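Local coordinates for glycerol kinase, putative (Plasmodium falciparum, PDB 2W40), which probably catalyses the ATP-dependent phosphorylation of glycerol to sn-glycerol 3-phosphate, at residues 196-201 / 291-296; 187-192 / 248-253; 135-140 / 306-311; 276-281 / 401-406. All blocks are in the same frame, centred on the assembly; numbering follows the deposited sequence.

Interaction 1 (196-201 / 291-296). With EDO (1,2-ethanediol), chain B.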
loop_
_atom_site.group_PDB
_atom_site.type_symbol
_atom_site.label_atom_id
_atom_site.label_comp_id
_atom_site.label_asym_id
_atom_site.label_seq_id
_atom_site.Cartn_x
_atom_site.Cartn_y
_atom_site.Cartn_z
ATOM N N ASN C 196 36.625 -22.156 0.930
ATOM C CA ASN C 196 37.570 -23.006 1.672
ATOM C C ASN C 196 39.023 -22.540 1.521
ATOM O O ASN C 196 39.758 -22.479 2.498
ATOM C CB ASN C 196 37.427 -24.465 1.283
ATOM C CG ASN C 196 36.198 -25.059 1.808
ATOM O OD1 ASN C 196 36.102 -25.293 3.032
ATOM N ND2 ASN C 196 35.203 -25.249 0.954
ATOM N N THR C 197 39.449 -22.171 0.315
ATOM C CA THR C 197 40.843 -21.820 0.099
ATOM C C THR C 197 41.152 -20.300 0.256
ATOM O O THR C 197 42.338 -19.896 0.305
ATOM C CB THR C 197 41.330 -22.239 -1.249
ATOM O OG1 THR C 197 40.711 -21.377 -2.228
ATOM C CG2 THR C 197 41.031 -23.686 -1.561
ATOM N N LEU C 198 40.090 -19.462 0.244
ATOM C CA LEU C 198 40.233 -18.059 0.410
ATOM C C LEU C 198 40.955 -17.390 -0.736
ATOM O O LEU C 198 41.580 -16.322 -0.579
ATOM C CB LEU C 198 40.864 -17.674 1.729
ATOM C CG LEU C 198 40.205 -18.278 2.992
ATOM C CD1 LEU C 198 40.901 -17.796 4.287
ATOM C CD2 LEU C 198 38.741 -18.162 3.083
ATOM N N GLN C 199 40.873 -18.028 -1.913
ATOM C CA GLN C 199 41.419 -17.430 -3.132
ATOM C C GLN C 199 40.394 -17.177 -4.210
ATOM O O GLN C 199 39.392 -17.829 -4.261
ATOM C CB GLN C 199 42.392 -18.441 -3.717
ATOM C CG GLN C 199 43.524 -18.955 -2.766
ATOM C CD GLN C 199 44.521 -17.915 -2.408
ATOM O OE1 GLN C 199 44.683 -16.902 -3.124
ATOM N NE2 GLN C 199 45.206 -18.108 -1.275
ATOM N N TRP C 200 40.616 -16.199 -5.047
ATOM C CA TRP C 200 39.782 -15.998 -6.246
ATOM C C TRP C 200 39.790 -17.294 -7.033
ATOM O O TRP C 200 40.869 -17.915 -7.205
ATOM C CB TRP C 200 40.315 -14.874 -7.090
ATOM C CG TRP C 200 40.381 -13.521 -6.432
ATOM C CD1 TRP C 200 41.482 -12.786 -6.251
ATOM C CD2 TRP C 200 39.304 -12.799 -5.835
ATOM N NE1 TRP C 200 41.198 -11.590 -5.624
ATOM C CE2 TRP C 200 39.855 -11.550 -5.380
ATOM C CE3 TRP C 200 37.914 -13.012 -5.716
ATOM C CZ2 TRP C 200 39.075 -10.568 -4.750
ATOM C CZ3 TRP C 200 37.139 -12.041 -5.083
ATOM C CH2 TRP C 200 37.730 -10.790 -4.641
ATOM N N ASP C 201 38.616 -17.698 -7.477
ATOM C CA ASP C 201 38.437 -18.995 -8.168
ATOM C C ASP C 201 38.349 -18.793 -9.688
ATOM O O ASP C 201 37.452 -18.076 -10.205
ATOM C CB ASP C 201 37.191 -19.654 -7.677
ATOM C CG ASP C 201 37.063 -21.076 -8.216
ATOM O OD1 ASP C 201 37.912 -21.935 -7.893
ATOM O OD2 ASP C 201 36.147 -21.237 -9.057
ATOM N N THR C 291 26.729 -19.518 3.642
ATOM C CA THR C 291 28.024 -19.778 4.324
ATOM C C THR C 291 28.989 -18.649 4.017
ATOM O O THR C 291 29.198 -18.377 2.824
ATOM C CB THR C 291 28.646 -21.089 3.808
ATOM O OG1 THR C 291 27.697 -22.085 3.944
ATOM C CG2 THR C 291 29.940 -21.453 4.532
ATOM N N THR C 292 29.486 -17.951 5.018
ATOM C CA THR C 292 30.372 -16.826 4.801
ATOM C C THR C 292 31.564 -16.876 5.799
ATOM O O THR C 292 31.639 -17.758 6.655
ATOM C CB THR C 292 29.564 -15.498 4.895
ATOM O OG1 THR C 292 30.352 -14.440 4.391
ATOM C CG2 THR C 292 29.149 -15.228 6.418
ATOM N N ILE C 293 32.515 -16.029 5.563
ATOM C CA ILE C 293 33.658 -15.895 6.445
ATOM C C ILE C 293 33.221 -14.935 7.586
ATOM O O ILE C 293 32.651 -13.847 7.275
ATOM C CB ILE C 293 34.887 -15.271 5.790
ATOM C CG1 ILE C 293 35.426 -16.083 4.613
ATOM C CG2 ILE C 293 35.944 -15.000 6.871
ATOM C CD1 ILE C 293 35.923 -17.380 4.968
ATOM N N CYS C 294 33.350 -15.323 8.859
ATOM C CA CYS C 294 33.113 -14.397 9.941
ATOM C C CYS C 294 34.269 -13.391 10.116
ATOM O O CYS C 294 34.058 -12.149 10.095
ATOM C CB CYS C 294 32.843 -15.148 11.226
ATOM S SG CYS C 294 31.885 -14.206 12.450
ATOM N N TYR C 295 35.499 -13.892 10.242
ATOM C CA TYR C 295 36.693 -13.037 10.308
ATOM C C TYR C 295 37.912 -13.946 10.185
ATOM O O TYR C 295 37.835 -15.144 10.449
ATOM C CB TYR C 295 36.684 -12.195 11.613
ATOM C CG TYR C 295 36.410 -13.008 12.882
ATOM C CD1 TYR C 295 37.410 -13.796 13.461
ATOM C CD2 TYR C 295 35.145 -13.096 13.411
ATOM C CE1 TYR C 295 37.102 -14.596 14.541
ATOM C CE2 TYR C 295 34.884 -13.886 14.524
ATOM C CZ TYR C 295 35.869 -14.613 15.083
ATOM O OH TYR C 295 35.597 -15.451 16.225
ATOM N N LYS C 296 39.047 -13.344 9.865
ATOM C CA LYS C 296 40.377 -13.945 9.890
ATOM C C LYS C 296 41.254 -12.775 10.187
ATOM O O LYS C 296 41.589 -12.039 9.334
ATOM C CB LYS C 296 40.760 -14.589 8.534
ATOM C CG LYS C 296 42.153 -15.218 8.481
ATOM C CD LYS C 296 42.487 -15.771 7.144
ATOM C CE LYS C 296 43.943 -15.939 7.019
ATOM N NZ LYS C 296 44.408 -16.672 5.811
HETATM C C1 EDO B . 43.774 -13.596 3.855
HETATM O O1 EDO B . 43.289 -14.962 3.647
HETATM C C2 EDO B . 45.267 -13.510 3.565
HETATM O O2 EDO B . 45.888 -14.186 4.660
#
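The two branches of L198 have separate partners: I293 on strand 290-295 and K296 just past its end. The apolar part is small and tight. L198 CD2 presses on the end of I293, 3.5 Å from its CD1, closer than ordinary methyl-methyl contact. L198 CD1 turns to the aliphatic stretch of K296 and lies 3.8 Å from K296 CD. With CG beside the backbone N and opposite the carbonyl carbon (chi1 -52°), L198 holds its fork out over both residues. I293 also packs on V184 and T185 of helix 184-187. The strand belongs to the C-terminal half of the FGGY kinase, where it is the outermost strand of a mixed sheet, whereas the loop of 196-201 belongs to the N-terminal half; L198 therefore makes a contact between the two. C294 and Y295 both face K304 in a classic beta bulge, just before K296. The polar contacts involve a 1,2-ethanediol, probably from the crystallisation liquor. K296, extended from CB outward, donates from NZ to both of its hydroxyls, O1 at 3.0 Å and O2 at 3.1 Å. D299 binds the same diol, whose O1 lies 3.8 Å from L198 CD1.

Interaction 2 (187-192 / 248-253)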
loop_
_atom_site.group_PDB
_atom_site.type_symbol
_atom_site.label_atom_id
_atom_site.label_comp_id
_atom_site.label_asym_id
_atom_site.label_seq_id
_atom_site.Cartn_x
_atom_site.Cartn_y
_atom_site.Cartn_z
ATOM N N ALA C 187 35.545 -10.352 0.145
ATOM C CA ALA C 187 35.780 -11.254 -0.996
ATOM C C ALA C 187 34.751 -12.390 -1.002
ATOM O O ALA C 187 34.378 -12.899 -2.080
ATOM C CB ALA C 187 37.198 -11.806 -1.060
ATOM N N SER C 188 34.295 -12.825 0.174
ATOM C CA SER C 188 33.357 -13.956 0.296
ATOM C C SER C 188 31.906 -13.604 -0.184
ATOM O O SER C 188 31.054 -14.487 -0.271
ATOM C CB SER C 188 33.345 -14.457 1.730
ATOM O OG SER C 188 32.516 -13.667 2.562
ATOM N N ARG C 189 31.716 -12.276 -0.480
ATOM C CA ARG C 189 30.426 -11.723 -0.837
ATOM C C ARG C 189 30.281 -11.490 -2.345
ATOM O O ARG C 189 29.350 -10.844 -2.841
ATOM C CB ARG C 189 30.161 -10.444 -0.099
ATOM C CG ARG C 189 30.388 -10.569 1.383
ATOM C CD ARG C 189 29.622 -11.691 2.041
ATOM N NE ARG C 189 28.164 -11.458 2.010
ATOM C CZ ARG C 189 27.248 -12.011 2.793
ATOM N NH1 ARG C 189 27.559 -12.983 3.662
ATOM N NH2 ARG C 189 25.990 -11.602 2.733
ATOM N N THR C 190 31.278 -11.974 -3.054
ATOM C CA THR C 190 31.392 -11.657 -4.501
ATOM C C THR C 190 30.863 -12.774 -5.449
ATOM O O THR C 190 30.560 -12.459 -6.648
ATOM C CB THR C 190 32.898 -11.390 -4.866
ATOM O OG1 THR C 190 33.637 -12.599 -4.690
ATOM C CG2 THR C 190 33.529 -10.155 -4.180
ATOM N N LEU C 191 30.811 -14.023 -4.949
ATOM C CA LEU C 191 30.476 -15.227 -5.730
ATOM C C LEU C 191 31.694 -15.670 -6.586
ATOM O O LEU C 191 31.561 -16.500 -7.471
ATOM C CB LEU C 191 29.217 -15.073 -6.556
ATOM C CG LEU C 191 27.994 -15.876 -6.169
ATOM C CD1 LEU C 191 26.656 -15.415 -6.869
ATOM C CD2 LEU C 191 28.293 -17.257 -6.430
ATOM N N LEU C 192 32.874 -15.015 -6.336
ATOM C CA LEU C 192 34.123 -15.282 -7.056
ATOM C C LEU C 192 35.220 -15.971 -6.225
ATOM O O LEU C 192 36.248 -16.362 -6.808
ATOM C CB LEU C 192 34.712 -14.046 -7.699
ATOM C CG LEU C 192 33.760 -13.259 -8.545
ATOM C CD1 LEU C 192 34.497 -11.964 -8.920
ATOM C CD2 LEU C 192 33.295 -14.093 -9.751
ATOM N N ASP C 248 30.606 -4.930 6.742
ATOM C CA ASP C 248 29.843 -4.356 7.828
ATOM C C ASP C 248 29.217 -5.346 8.757
ATOM O O ASP C 248 29.371 -5.187 10.023
ATOM C CB ASP C 248 28.926 -3.195 7.424
ATOM C CG ASP C 248 27.797 -3.564 6.415
ATOM O OD1 ASP C 248 27.649 -4.737 6.062
ATOM O OD2 ASP C 248 27.077 -2.617 5.978
ATOM N N GLN C 249 28.573 -6.375 8.210
ATOM C CA GLN C 249 27.795 -7.284 9.116
ATOM C C GLN C 249 28.802 -8.154 9.946
ATOM O O GLN C 249 28.528 -8.526 11.101
ATOM C CB GLN C 249 26.803 -8.082 8.363
ATOM C CG GLN C 249 25.715 -7.223 7.686
ATOM C CD GLN C 249 25.147 -6.144 8.626
ATOM O OE1 GLN C 249 24.804 -6.515 9.788
ATOM N NE2 GLN C 249 25.153 -4.851 8.228
ATOM N N GLN C 250 29.923 -8.577 9.331
ATOM C CA GLN C 250 31.010 -9.232 10.056
ATOM C C GLN C 250 31.651 -8.282 11.069
ATOM O O GLN C 250 31.984 -8.686 12.218
ATOM C CB GLN C 250 32.028 -9.779 9.034
ATOM C CG GLN C 250 31.560 -11.016 8.345
ATOM C CD GLN C 250 30.955 -10.815 6.975
ATOM O OE1 GLN C 250 30.413 -9.723 6.701
ATOM N NE2 GLN C 250 30.927 -11.928 6.117
ATOM N N SER C 251 31.749 -7.014 10.726
ATOM C CA SER C 251 32.246 -5.969 11.682
ATOM C C SER C 251 31.399 -5.980 12.952
ATOM O O SER C 251 31.922 -5.926 14.065
ATOM C CB SER C 251 32.355 -4.586 11.059
ATOM O OG SER C 251 33.210 -3.762 11.789
ATOM N N ALA C 252 30.093 -6.065 12.801
ATOM C CA ALA C 252 29.178 -6.099 13.907
ATOM C C ALA C 252 29.349 -7.348 14.783
ATOM O O ALA C 252 29.113 -7.309 16.035
ATOM C CB ALA C 252 27.747 -6.022 13.348
ATOM N N CYS C 253 29.734 -8.485 14.214
ATOM C CA CYS C 253 30.167 -9.703 14.952
ATOM C C CYS C 253 31.358 -9.437 15.857
ATOM O O CYS C 253 31.356 -9.842 17.014
ATOM C CB CYS C 253 30.533 -10.849 14.039
ATOM S SG CYS C 253 29.160 -11.445 13.015
#
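A type I beta turn from A187 to T190 leads out of helix 184-187 and faces the first turns of helix 248-255, the backbones coming nearest at S188 and Q250, with 11.1 Å between their CA atoms. T190 holds the turn from within: its OG1 is 2.7 Å from A187 O and donates to it, meeting the carbonyl at 149°, and takes the N-H of L192 in an ST turn, N to OG1 3.0 Å. Only side chains bridge the gap. Q250 sends its amide toward the turn, and its NE2 stops 4.3 Å from both S188 OG and R189 CD, standing obliquely to the R189 guanidinium. No hydrogen bond joins the segments; each of these polar ends has its partners elsewhere. Q250 NE2 donates to I293 O and its OE1 receives R85, which fixes the amide's rotation. S188 OG, beside its own carbonyl carbon and backbone N alike (chi1 81°), is bonded to T185 O and T292 OG1. R189 folds through three successive bends and forms salt bridges with E86 and E308, while D248 and Q249 on the helix bind a glycerol. In this buried setting E86 and E308 balance the R189 guanidinium, and the Q250 amide, held by I293 O and R85, packs beside R189 without bonding to it.

Interaction 3 (135-140 / 306-311)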
loop_
_atom_site.group_PDB
_atom_site.type_symbol
_atom_site.label_atom_id
_atom_site.label_comp_id
_atom_site.label_asym_id
_atom_site.label_seq_id
_atom_site.Cartn_x
_atom_site.Cartn_y
_atom_site.Cartn_z
ATOM N N ASN C 135 22.428 -15.844 -6.997
ATOM C CA ASN C 135 21.402 -14.949 -6.541
ATOM C C ASN C 135 21.604 -13.556 -7.130
ATOM O O ASN C 135 22.593 -13.326 -7.800
ATOM C CB ASN C 135 21.341 -14.972 -4.999
ATOM C CG ASN C 135 22.639 -14.528 -4.365
ATOM O OD1 ASN C 135 23.251 -13.494 -4.836
ATOM N ND2 ASN C 135 23.045 -15.216 -3.265
ATOM N N THR C 136 20.669 -12.667 -6.858
ATOM C CA THR C 136 20.739 -11.300 -7.362
ATOM C C THR C 136 21.543 -10.373 -6.472
ATOM O O THR C 136 21.696 -9.163 -6.801
ATOM C CB THR C 136 19.356 -10.657 -7.572
ATOM O OG1 THR C 136 18.744 -10.614 -6.299
ATOM C CG2 THR C 136 18.465 -11.511 -8.522
ATOM N N TYR C 137 22.012 -10.936 -5.358
ATOM C CA TYR C 137 22.474 -10.204 -4.135
ATOM C C TYR C 137 24.023 -9.992 -4.194
ATOM O O TYR C 137 24.517 -8.853 -3.967
ATOM C CB TYR C 137 22.068 -11.085 -2.950
ATOM C CG TYR C 137 22.527 -10.660 -1.571
ATOM C CD1 TYR C 137 22.688 -9.302 -1.221
ATOM C CD2 TYR C 137 22.658 -11.598 -0.615
ATOM C CE1 TYR C 137 23.076 -8.962 0.136
ATOM C CE2 TYR C 137 23.072 -11.270 0.661
ATOM C CZ TYR C 137 23.223 -9.956 1.046
ATOM O OH TYR C 137 23.608 -9.693 2.360
ATOM N N PHE C 138 24.772 -11.092 -4.432
ATOM C CA PHE C 138 26.247 -11.065 -4.551
ATOM C C PHE C 138 26.762 -10.283 -5.729
ATOM O O PHE C 138 26.002 -9.925 -6.564
ATOM C CB PHE C 138 26.801 -12.439 -4.415
ATOM C CG PHE C 138 26.879 -12.951 -2.981
ATOM C CD1 PHE C 138 26.073 -12.447 -1.967
ATOM C CD2 PHE C 138 27.857 -13.880 -2.652
ATOM C CE1 PHE C 138 26.214 -12.924 -0.638
ATOM C CE2 PHE C 138 27.990 -14.378 -1.343
ATOM C CZ PHE C 138 27.115 -13.920 -0.363
ATOM N N SER C 139 28.052 -9.966 -5.754
ATOM C CA SER C 139 28.568 -9.018 -6.761
ATOM C C SER C 139 28.554 -9.609 -8.186
ATOM O O SER C 139 28.409 -8.835 -9.161
ATOM C CB SER C 139 30.010 -8.618 -6.449
ATOM O OG SER C 139 30.111 -8.087 -5.158
ATOM N N ALA C 140 28.768 -10.929 -8.271
ATOM C CA ALA C 140 29.189 -11.552 -9.571
ATOM C C ALA C 140 28.189 -11.254 -10.711
ATOM O O ALA C 140 28.614 -10.903 -11.815
ATOM C CB ALA C 140 29.334 -13.049 -9.455
ATOM N N ALA C 306 30.777 -18.579 9.398
ATOM C CA ALA C 306 29.461 -18.168 9.865
ATOM C C ALA C 306 28.401 -18.693 8.893
ATOM O O ALA C 306 28.680 -19.035 7.725
ATOM C CB ALA C 306 29.313 -16.695 10.051
ATOM N N LEU C 307 27.195 -18.769 9.394
ATOM C CA LEU C 307 25.921 -18.944 8.619
ATOM C C LEU C 307 25.221 -17.638 8.725
ATOM O O LEU C 307 25.212 -17.024 9.786
ATOM C CB LEU C 307 25.079 -20.107 9.120
ATOM C CG LEU C 307 25.414 -21.441 8.601
ATOM C CD1 LEU C 307 24.508 -22.571 9.265
ATOM C CD2 LEU C 307 25.335 -21.600 7.071
ATOM N N GLU C 308 24.671 -17.164 7.635
ATOM C CA GLU C 308 24.038 -15.845 7.620
ATOM C C GLU C 308 22.666 -15.896 6.955
ATOM O O GLU C 308 22.464 -16.505 5.887
ATOM C CB GLU C 308 24.848 -14.805 6.812
ATOM C CG GLU C 308 24.127 -13.434 6.597
ATOM C CD GLU C 308 24.954 -12.328 5.943
ATOM O OE1 GLU C 308 26.207 -12.324 6.121
ATOM O OE2 GLU C 308 24.331 -11.482 5.284
ATOM N N GLY C 309 21.745 -15.199 7.604
ATOM C CA GLY C 309 20.405 -14.910 7.131
ATOM C C GLY C 309 20.271 -13.459 6.861
ATOM O O GLY C 309 20.464 -12.638 7.734
ATOM N N SER C 310 19.993 -13.139 5.589
ATOM C CA SER C 310 19.944 -11.758 5.100
ATOM C C SER C 310 18.522 -11.353 4.735
ATOM O O SER C 310 17.838 -12.104 4.099
ATOM C CB SER C 310 20.840 -11.624 3.843
ATOM O OG SER C 310 22.116 -12.306 3.932
ATOM N N ILE C 311 18.111 -10.154 5.156
ATOM C CA ILE C 311 16.790 -9.571 4.879
ATOM C C ILE C 311 17.029 -8.199 4.219
ATOM O O ILE C 311 17.713 -7.310 4.819
ATOM C CB ILE C 311 15.936 -9.350 6.150
ATOM C CG1 ILE C 311 15.613 -10.717 6.794
ATOM C CG2 ILE C 311 14.699 -8.529 5.874
ATOM C CD1 ILE C 311 14.935 -10.622 8.133
#
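The loop of 135-140 passes strand 304-311 with its backbone well clear, Y137 and S310 lying nearest at 9.7 Å between their CA atoms. The strand belongs to the mixed sheet of the C-terminal FGGY half and the loop to the N-terminal half, so the Y137 ring spans the cleft between them, where a bound glycerol lies. With CG anti to the backbone N (chi1 174°), the ring reaches away from the loop toward the strand. Its CE2 comes to 3.6 Å from S310 OG, in an oblique approach, and its OH stands 3.5 Å from E308 OE2. The ring and carboxylate planes are turned 69° to each other. Y137 OH is hydrogen-bonded to the glycerol and weakly to R189, and Y356 meets the ring edge-to-face. E308 OE1 takes a salt bridge from R85, while its other oxygen serves the strand: S310 OG donates to E308 OE2 at 2.7 Å, on the anti side. At the loop, N135 sets the backbone that carries Y137. Its OD1 takes two N-H groups in an Asx turn and Asx motif: that of Y137 from above the amide plane, and that of F138 in a nearly straight bond (172°), each with N 2.9 Å from OD1.

Interaction 4 (276-281 / 401-406)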
loop_
_atom_site.group_PDB
_atom_site.type_symbol
_atom_site.label_atom_id
_atom_site.label_comp_id
_atom_site.label_asym_id
_atom_site.label_seq_id
_atom_site.Cartn_x
_atom_site.Cartn_y
_atom_site.Cartn_z
ATOM N N ILE C 276 25.591 -16.369 12.640
ATOM C CA ILE C 276 26.038 -17.266 13.726
ATOM C C ILE C 276 27.441 -17.749 13.464
ATOM O O ILE C 276 27.716 -18.241 12.374
ATOM C CB ILE C 276 25.038 -18.468 13.924
ATOM C CG1 ILE C 276 25.442 -19.292 15.184
ATOM C CG2 ILE C 276 24.841 -19.316 12.648
ATOM C CD1 ILE C 276 24.300 -20.214 15.780
ATOM N N ASN C 277 28.309 -17.720 14.486
ATOM C CA ASN C 277 29.649 -18.192 14.384
ATOM C C ASN C 277 29.683 -19.726 14.420
ATOM O O ASN C 277 29.160 -20.331 15.320
ATOM C CB ASN C 277 30.448 -17.536 15.515
ATOM C CG ASN C 277 31.963 -17.747 15.462
ATOM O OD1 ASN C 277 32.451 -18.830 15.174
ATOM N ND2 ASN C 277 32.698 -16.709 15.899
ATOM N N THR C 278 30.260 -20.337 13.390
ATOM C CA THR C 278 30.327 -21.801 13.274
ATOM C C THR C 278 31.744 -22.292 13.590
ATOM O O THR C 278 32.102 -23.445 13.305
ATOM C CB THR C 278 29.815 -22.320 11.887
ATOM O OG1 THR C 278 30.711 -21.859 10.881
ATOM C CG2 THR C 278 28.349 -21.908 11.539
ATOM N N GLY C 279 32.544 -21.422 14.213
ATOM C CA GLY C 279 33.942 -21.777 14.548
ATOM C C GLY C 279 34.766 -22.010 13.279
ATOM O O GLY C 279 34.522 -21.393 12.240
ATOM N N GLU C 280 35.723 -22.933 13.342
ATOM C CA GLU C 280 36.575 -23.226 12.156
ATOM C C GLU C 280 35.899 -24.111 11.062
ATOM O O GLU C 280 36.481 -24.320 9.988
ATOM C CB GLU C 280 37.897 -23.861 12.630
ATOM C CG GLU C 280 38.791 -22.844 13.360
ATOM C CD GLU C 280 40.097 -23.491 13.904
ATOM O OE1 GLU C 280 40.253 -24.767 13.819
ATOM O OE2 GLU C 280 40.930 -22.691 14.389
ATOM N N LYS C 281 34.693 -24.627 11.366
ATOM C CA LYS C 281 33.971 -25.572 10.514
ATOM C C LYS C 281 33.147 -24.767 9.532
ATOM O O LYS C 281 32.421 -23.836 9.918
ATOM C CB LYS C 281 33.021 -26.436 11.363
ATOM C CG LYS C 281 32.164 -27.476 10.544
ATOM C CD LYS C 281 31.190 -28.360 11.409
ATOM C CE LYS C 281 30.180 -29.130 10.525
ATOM N NZ LYS C 281 30.249 -28.762 8.973
ATOM N N SER C 401 17.623 -25.484 12.430
ATOM C CA SER C 401 17.751 -26.711 11.646
ATOM C C SER C 401 19.159 -27.007 11.212
ATOM O O SER C 401 19.695 -28.124 11.417
ATOM C CB SER C 401 16.848 -26.644 10.420
ATOM O OG SER C 401 16.946 -27.825 9.628
ATOM N N ASP C 402 19.782 -26.035 10.570
ATOM C CA ASP C 402 21.160 -26.187 10.135
ATOM C C ASP C 402 22.145 -26.471 11.285
ATOM O O ASP C 402 23.130 -27.227 11.075
ATOM C CB ASP C 402 21.628 -24.944 9.425
ATOM C CG ASP C 402 21.126 -24.827 7.993
ATOM O OD1 ASP C 402 20.871 -25.895 7.343
ATOM O OD2 ASP C 402 21.102 -23.668 7.541
ATOM N N MET C 403 21.885 -25.897 12.481
ATOM C CA MET C 403 22.802 -26.039 13.617
ATOM C C MET C 403 22.494 -27.271 14.455
ATOM O O MET C 403 23.284 -27.598 15.355
ATOM C CB MET C 403 22.919 -24.807 14.473
ATOM C CG MET C 403 23.532 -23.536 13.811
ATOM S SD MET C 403 25.183 -23.734 13.095
ATOM C CE MET C 403 26.144 -23.602 14.640
ATOM N N GLY C 404 21.411 -27.979 14.144
ATOM C CA GLY C 404 21.035 -29.162 14.953
ATOM C C GLY C 404 20.715 -28.841 16.431
ATOM O O GLY C 404 20.915 -29.726 17.318
ATOM N N ILE C 405 20.165 -27.655 16.685
ATOM C CA ILE C 405 19.696 -27.199 18.013
ATOM C C ILE C 405 18.152 -26.977 18.029
ATOM O O ILE C 405 17.484 -26.889 16.993
ATOM C CB ILE C 405 20.444 -25.952 18.481
ATOM C CG1 ILE C 405 20.331 -24.823 17.430
ATOM C CG2 ILE C 405 21.916 -26.275 18.752
ATOM C CD1 ILE C 405 20.715 -23.368 17.874
ATOM N N GLU C 406 17.565 -26.937 19.225
ATOM C CA GLU C 406 16.137 -26.662 19.376
ATOM C C GLU C 406 15.897 -25.175 19.556
ATOM O O GLU C 406 14.865 -24.651 19.116
ATOM C CB GLU C 406 15.609 -27.427 20.598
ATOM C CG GLU C 406 14.331 -28.159 20.302
ATOM C CD GLU C 406 14.551 -29.628 19.965
ATOM O OE1 GLU C 406 14.838 -29.951 18.768
ATOM O OE2 GLU C 406 14.368 -30.475 20.897
#
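Helix 377-403 of the C-terminal FGGY half ends in a Schellman motif at G404, and M403, just before G404, packs on strand 272-279. M403 folds at both chi2 and chi3, so its thioether lies between I276 and T278. Its CG is 3.9 Å from I276 CD1 and its methyl CE 4.0 Å from the same atom, the two side chains meeting tip to tip. T278 comes in at about a right angle, its CG2 methyl 4.0 Å from M403 SD. The same chi1 (66°) that points CG2 at the sulfur sets T278 OG1 between the backbone N and the carbonyl carbon, from where it donates to K281 O at 2.8 Å, almost along the C=O axis. This bond spans the type II' turn from T278 to K281, whose own backbone bond is weak, with G279 at positive phi. N277, pointing away from the helix, takes the G279 N-H on OD1 in an Asx turn, 2.8 Å from N and in the carbonyl plane. Around this apolar patch, L399 of the helix also touches I276, and L307 on the adjoining strand 304-311 packs on both I276 and M403, while D402 fastens the helix end to the loop at S285 and T286.

Overall arrangement
Interactions 1 and 3 both join the N-terminal to the C-terminal FGGY half, interaction 2 lies within the first and interaction 4 within the second. Strands 272-279, 304-311 and 290-295 lie side by side in one mixed sheet and carry interactions 4, 3 and 1 in turn. Interactions 1 and 2 have centres about 9 Å apart, as do 2 and 3, while 4 lies about 17-18 Å from the other three. Along the chain, interaction 3 encloses both 1 and 2, which cross each other, whereas 2 closes before 4 opens. Interactions 2 and 3 meet through the R189-E308 salt bridge, so the polar network near bound glycerol spans both halves.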